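Local coordinates for yopT (PDB 2DLB), which is a prophage-derived protein of unknown function that forms a homodimer in which the two chains pair their long beta strands, at the interface of chains A and B. Residues are numbered along the deposited sequence; one frame, centred on the assembly and turned at random. Chains: chain A/B, yopT.

Contact 1: the interface of chains A and B. Residues chain A 11-14; chain B 43, 57, 59.
A:Leu12 and B:Leu57 meet where strand 3-19 of chain A runs antiparallel beside strand 52-69 of chain B, part of the intermolecular beta sheet of the YopT homodimer. Along the side chain of A:Leu12, CB lies 3.8 Å from the methyl CD1 of B:Leu57, the two side chains crossing obliquely. Its CG is turned beside the backbone N, anti to the carbonyl carbon (chi1 -49°), which sends the branch toward B:Val43; there the terminal CD1 meets CG2 of the valine tip to tip at 3.9 Å. The same A:Leu12 CD1 is 4.2 Å from B:Leu57 CD1, a methyl that thus borders both CB and CD1. B:Leu57 CD1 also comes within 3.5 Å of A:Glu13 O, beside the antiparallel bridge of A:Ile14 with B:Leu57. The other valine methyl, CG1, is 3.8 Å from CG2 of A:Ile14, whose side chain crosses that of B:Val43 at about a right angle. A:Glu13 and B:Asp59 supply the backbone link: the amide N of A:Glu13 donates to O of B:Asp59 at 3.0 Å, nearly straight at the hydrogen, whereas the return bond from B:Asp59 N to A:Glu13 O is weak at 3.3 Å. A water also bridges A:Asn11 O and B:Asp59 OD2, although both residues are poorly ordered.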
loop_
_atom_site.group_PDB
_atom_site.type_symbol
_atom_site.label_atom_id
_atom_site.label_comp_id
_atom_site.label_asym_id
_atom_site.label_seq_id
_atom_site.Cartn_x
_atom_site.Cartn_y
_atom_site.Cartn_z
ATOM N N ASN A 11 -2.067 2.247 5.846
ATOM C CA ASN A 11 -1.878 3.646 5.496
ATOM C C ASN A 11 -0.423 3.864 5.195
ATOM O O ASN A 11 0.423 3.838 6.066
ATOM C CB ASN A 11 -2.325 4.512 6.678
ATOM C CG ASN A 11 -3.749 4.165 7.110
ATOM O OD1 ASN A 11 -3.980 3.855 8.276
ATOM N ND2 ASN A 11 -4.649 4.230 6.140
ATOM N N LEU A 12 -0.144 4.030 3.922
ATOM C CA LEU A 12 1.181 4.181 3.405
ATOM C C LEU A 12 1.438 5.633 2.994
ATOM O O LEU A 12 0.538 6.326 2.586
ATOM C CB LEU A 12 1.370 3.349 2.136
ATOM C CG LEU A 12 0.921 1.883 2.231
ATOM C CD1 LEU A 12 1.293 1.169 0.932
ATOM C CD2 LEU A 12 1.477 1.179 3.425
ATOM N N GLU A 13 2.690 6.058 3.063
ATOM C CA GLU A 13 3.138 7.281 2.453
ATOM C C GLU A 13 4.270 6.917 1.483
ATOM O O GLU A 13 5.226 6.239 1.853
ATOM C CB GLU A 13 3.618 8.308 3.493
ATOM C CG GLU A 13 3.679 9.701 2.886
ATOM C CD GLU A 13 2.331 10.379 2.777
ATOM O OE1 GLU A 13 1.306 9.954 3.337
ATOM O OE2 GLU A 13 2.291 11.422 2.063
ATOM N N ILE A 14 4.153 7.339 0.247
ATOM C CA ILE A 14 5.130 7.091 -0.816
ATOM C C ILE A 14 5.681 8.431 -1.303
ATOM O O ILE A 14 5.112 9.510 -1.054
ATOM C CB ILE A 14 4.579 6.295 -1.992
ATOM C CG1 ILE A 14 3.445 6.991 -2.718
ATOM C CG2 ILE A 14 4.121 4.901 -1.504
ATOM C CD1 ILE A 14 3.305 6.603 -4.180
ATOM N N VAL B 43 6.806 -0.445 -2.282
ATOM C CA VAL B 43 5.483 -1.047 -2.477
ATOM C C VAL B 43 5.195 -1.077 -3.953
ATOM O O VAL B 43 5.534 -0.119 -4.686
ATOM C CB VAL B 43 4.381 -0.298 -1.699
ATOM C CG1 VAL B 43 4.255 1.135 -2.133
ATOM C CG2 VAL B 43 3.030 -0.998 -1.758
ATOM N N LEU B 57 8.660 3.720 -0.455
ATOM C CA LEU B 57 7.841 3.886 0.734
ATOM C C LEU B 57 8.585 4.739 1.756
ATOM O O LEU B 57 9.733 4.448 2.031
ATOM C CB LEU B 57 7.562 2.517 1.266
ATOM C CG LEU B 57 6.445 2.087 2.114
ATOM C CD1 LEU B 57 5.112 2.693 1.744
ATOM C CD2 LEU B 57 6.508 0.562 2.005
ATOM N N ASP B 59 6.655 5.770 4.839
ATOM C CA ASP B 59 6.002 5.515 6.109
ATOM C C ASP B 59 4.926 4.479 5.938
ATOM O O ASP B 59 4.365 4.397 4.865
ATOM C CB ASP B 59 5.322 6.769 6.716
ATOM C CG ASP B 59 4.898 6.615 8.146
ATOM O OD1 ASP B 59 5.633 5.997 8.942
ATOM O OD2 ASP B 59 3.805 7.088 8.509
HETATM O O HOH W 1 1.503 6.299 6.902
#

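Contact 2: the interface of chains A and B. Residues chain A 4-6; chain B 15-17, 70.
The backbones of A:Asn6 and B:Leu16 exchange a pair of hydrogen bonds in antiparallel register, A:Asn6 N to B:Leu16 O at 2.8 Å and B:Leu16 N to A:Asn6 O at 2.9 Å, the second lying in the carbonyl plane. Next to this pair, A:Leu5 bridges with B:Lys17 and spreads its side chain over three residues of chain B. Its CB lies 4.0 Å from CD2 of B:Leu70, while CG, placed anti to the backbone N (chi1 -179°), approaches CG1 of B:Val15 at 4.0 Å. From that branch point CD1 reaches CE of B:Lys17 at 3.9 Å; the lysine chain is extended beyond CG and crosses the leucine at a slant, so that its methylene part adds apolar packing. B:Leu70 CD1 also lies against the backbone of A:Tyr4, 3.7 Å from the carbonyl carbon A:Tyr4 C. The side-chain carboxamide of A:Asn6 leans back over the acceptor of its own backbone bond, ND2 3.5 Å from B:Leu16 O, without a hydrogen bond being assigned. In the fold this is an outer end of the dimer: the start of strand 3-19 in chain A lies along the last part of the same strand in chain B, and the C-terminal segment of chain B, just past strand 52-69, packs against it.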
loop_
_atom_site.group_PDB
_atom_site.type_symbol
_atom_site.label_atom_id
_atom_site.label_comp_id
_atom_site.label_asym_id
_atom_site.label_seq_id
_atom_site.Cartn_x
_atom_site.Cartn_y
_atom_site.Cartn_z
ATOM N N TYR A 4 -10.494 -17.938 9.329
ATOM C CA TYR A 4 -10.876 -16.556 9.515
ATOM C C TYR A 4 -10.397 -15.730 8.349
ATOM O O TYR A 4 -9.283 -15.925 7.865
ATOM C CB TYR A 4 -10.257 -15.913 10.802
ATOM C CG TYR A 4 -10.787 -16.616 12.040
ATOM C CD1 TYR A 4 -10.189 -17.744 12.562
ATOM C CD2 TYR A 4 -11.944 -16.146 12.667
ATOM C CE1 TYR A 4 -10.723 -18.348 13.663
ATOM C CE2 TYR A 4 -12.479 -16.771 13.773
ATOM C CZ TYR A 4 -11.843 -17.881 14.292
ATOM O OH TYR A 4 -12.287 -18.588 15.374
ATOM N N LEU A 5 -11.210 -14.752 7.979
ATOM C CA LEU A 5 -10.797 -13.738 6.998
ATOM C C LEU A 5 -10.584 -12.465 7.813
ATOM O O LEU A 5 -11.455 -12.093 8.655
ATOM C CB LEU A 5 -11.883 -13.572 5.958
ATOM C CG LEU A 5 -11.727 -12.615 4.813
ATOM C CD1 LEU A 5 -12.618 -12.990 3.620
ATOM C CD2 LEU A 5 -12.084 -11.179 5.210
ATOM N N ASN A 6 -9.507 -11.766 7.552
ATOM C CA ASN A 6 -9.236 -10.464 8.125
ATOM C C ASN A 6 -9.056 -9.428 7.026
ATOM O O ASN A 6 -8.381 -9.686 6.009
ATOM C CB ASN A 6 -7.936 -10.472 8.936
ATOM C CG ASN A 6 -7.991 -11.364 10.153
ATOM O OD1 ASN A 6 -8.224 -10.928 11.280
ATOM N ND2 ASN A 6 -7.807 -12.667 9.950
ATOM N N VAL B 15 -6.507 -8.244 2.314
ATOM C CA VAL B 15 -7.155 -9.418 2.902
ATOM C C VAL B 15 -6.107 -10.422 3.363
ATOM O O VAL B 15 -5.203 -10.705 2.558
ATOM C CB VAL B 15 -8.045 -10.130 1.849
ATOM C CG1 VAL B 15 -8.817 -11.298 2.475
ATOM C CG2 VAL B 15 -8.991 -9.189 1.166
ATOM N N LEU B 16 -6.215 -10.946 4.569
ATOM C CA LEU B 16 -5.453 -12.095 5.005
ATOM C C LEU B 16 -6.381 -13.140 5.590
ATOM O O LEU B 16 -7.167 -12.863 6.498
ATOM C CB LEU B 16 -4.383 -11.735 6.026
ATOM C CG LEU B 16 -3.146 -11.061 5.442
ATOM C CD1 LEU B 16 -2.292 -10.538 6.577
ATOM C CD2 LEU B 16 -2.380 -12.102 4.639
ATOM N N LYS B 17 -6.276 -14.351 5.071
ATOM C CA LYS B 17 -6.932 -15.551 5.589
ATOM C C LYS B 17 -5.981 -16.427 6.384
ATOM O O LYS B 17 -4.836 -16.606 6.009
ATOM C CB LYS B 17 -7.555 -16.309 4.402
ATOM C CG LYS B 17 -8.800 -15.641 3.842
ATOM C CD LYS B 17 -9.420 -16.580 2.814
ATOM C CE LYS B 17 -10.779 -16.121 2.318
ATOM N NZ LYS B 17 -11.300 -16.800 1.101
ATOM N N LEU B 70 -14.880 -18.010 8.936
ATOM C CA LEU B 70 -15.360 -18.575 7.680
ATOM C C LEU B 70 -16.158 -19.820 7.904
ATOM O O LEU B 70 -16.059 -20.555 8.870
ATOM C CB LEU B 70 -14.112 -18.845 6.806
ATOM C CG LEU B 70 -13.337 -17.608 6.389
ATOM C CD1 LEU B 70 -11.971 -17.944 5.767
ATOM C CD2 LEU B 70 -14.188 -16.806 5.434
#

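Contact 3: the interface of chains A and B. Residues chain A 14, 16, 33, 37; chain B 8, 53, 55.
B:Phe55 puts its ring among A:Ile14, A:Leu16, A:Ile33 and A:Leu37, hiding 74 Å² of its surface against chain A. With CG anti to the carbonyl carbon (chi1 -56°), the ring is set against A:Ile14, whose CD1 lies 3.9 Å from CB of B:Phe55. The same A:Ile14 CD1 is 3.7 Å from the phenylalanine CD1, near the base of the ring. A:Leu16 CD2 sits at the ring edge, in plane, 3.8 Å from CE1. The far end is met by A:Ile33 CG2, 3.8 Å from CZ, while A:Leu37, whose side chain runs opposite to that of the phenylalanine, brings CD1 to 3.6 Å from CE2. Neighbouring partners share ring atoms around the rim, and contacts distributed in this way should restrict the ring's position. Beyond A:Leu16, B:Ile8 extends the apolar cluster, its terminal CD1 3.9 Å from the leucine CB. The backbones of B:Ile8 and A:Ile14 are joined by reciprocal hydrogen bonds: A:Ile14 N donates to B:Ile8 O at 2.9 Å, and B:Ile8 N returns a bond to A:Ile14 O. At the polar rim, the poorly ordered B:Glu53 places carboxylate oxygen OE1 3.4 Å from CD2 of A:Leu37, bordering the apolar cluster. In the fold, strand 52-69 of chain B meets helix 23-35 of chain A, the loop after it and strand 3-19 of chain A, which itself pairs with strand 3-19 of chain B.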
loop_
_atom_site.group_PDB
_atom_site.type_symbol
_atom_site.label_atom_id
_atom_site.label_comp_id
_atom_site.label_asym_id
_atom_site.label_seq_id
_atom_site.Cartn_x
_atom_site.Cartn_y
_atom_site.Cartn_z
ATOM N N ILE A 14 4.153 7.339 0.247
ATOM C CA ILE A 14 5.130 7.091 -0.816
ATOM C C ILE A 14 5.681 8.431 -1.303
ATOM O O ILE A 14 5.112 9.510 -1.054
ATOM C CB ILE A 14 4.579 6.295 -1.992
ATOM C CG1 ILE A 14 3.445 6.991 -2.718
ATOM C CG2 ILE A 14 4.121 4.901 -1.504
ATOM C CD1 ILE A 14 3.305 6.603 -4.180
ATOM N N LEU A 16 7.247 10.299 -4.792
ATOM C CA LEU A 16 7.320 10.248 -6.253
ATOM C C LEU A 16 7.863 11.592 -6.745
ATOM O O LEU A 16 7.264 12.639 -6.423
ATOM C CB LEU A 16 6.019 10.093 -6.986
ATOM C CG LEU A 16 5.450 8.796 -7.490
ATOM C CD1 LEU A 16 4.084 9.102 -8.109
ATOM C CD2 LEU A 16 6.383 8.077 -8.462
ATOM N N ILE A 33 -1.035 8.768 -12.517
ATOM C CA ILE A 33 -0.412 7.491 -12.127
ATOM C C ILE A 33 -1.273 6.819 -11.065
ATOM O O ILE A 33 -1.594 5.633 -11.136
ATOM C CB ILE A 33 1.017 7.686 -11.630
ATOM C CG1 ILE A 33 1.967 8.076 -12.778
ATOM C CG2 ILE A 33 1.588 6.467 -10.866
ATOM C CD1 ILE A 33 3.308 8.638 -12.328
ATOM N N LEU A 37 -4.019 3.156 -10.594
ATOM C CA LEU A 37 -3.761 2.070 -9.671
ATOM C C LEU A 37 -5.016 1.618 -8.923
ATOM O O LEU A 37 -4.964 0.588 -8.269
ATOM C CB LEU A 37 -2.754 2.468 -8.585
ATOM C CG LEU A 37 -1.359 2.861 -9.068
ATOM C CD1 LEU A 37 -0.505 3.390 -7.921
ATOM C CD2 LEU A 37 -0.723 1.670 -9.796
ATOM N N ILE B 8 2.664 11.119 -1.240
ATOM C CA ILE B 8 1.291 10.697 -1.483
ATOM C C ILE B 8 0.885 9.695 -0.436
ATOM O O ILE B 8 1.657 8.756 -0.122
ATOM C CB ILE B 8 1.154 10.072 -2.895
ATOM C CG1 ILE B 8 1.719 10.998 -3.997
ATOM C CG2 ILE B 8 -0.281 9.723 -3.167
ATOM C CD1 ILE B 8 2.977 10.539 -4.611
ATOM N N GLU B 53 3.869 -1.353 -11.120
ATOM C CA GLU B 53 4.394 -0.042 -10.761
ATOM C C GLU B 53 4.926 -0.099 -9.355
ATOM O O GLU B 53 4.250 -0.562 -8.454
ATOM C CB GLU B 53 3.274 0.981 -10.851
ATOM C CG GLU B 53 2.763 0.890 -12.291
ATOM C CD GLU B 53 1.852 1.985 -12.750
ATOM O OE1 GLU B 53 1.565 2.922 -11.991
ATOM O OE2 GLU B 53 1.444 1.845 -13.938
ATOM N N PHE B 55 6.954 1.887 -6.100
ATOM C CA PHE B 55 7.053 3.138 -5.400
ATOM C C PHE B 55 7.908 3.036 -4.122
ATOM O O PHE B 55 7.837 2.050 -3.416
ATOM C CB PHE B 55 5.691 3.664 -5.001
ATOM C CG PHE B 55 4.788 3.783 -6.211
ATOM C CD1 PHE B 55 4.886 4.902 -7.024
ATOM C CD2 PHE B 55 3.900 2.810 -6.558
ATOM C CE1 PHE B 55 4.137 5.045 -8.169
ATOM C CE2 PHE B 55 3.105 2.925 -7.721
ATOM C CZ PHE B 55 3.237 4.034 -8.506
#

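Contacts 1 and 3 are neighbours, their C-alpha centres about 9 Å apart, and they share A:Ile14, which is bridged to B:Leu57 on one edge of its strand and to B:Ile8 on the other. Strand 3-19 of chain A is therefore flanked by two strands of chain B. Contact 2 lies about 23 Å from contact 1 and 27 Å from contact 3, yet its pairing of strands 3-19 keeps the register of contact 3: residue numbers of the bridged partners add to 22 in both. The two strands thus pair about a two-fold near residue 11, spreading the homodimer interface along their length.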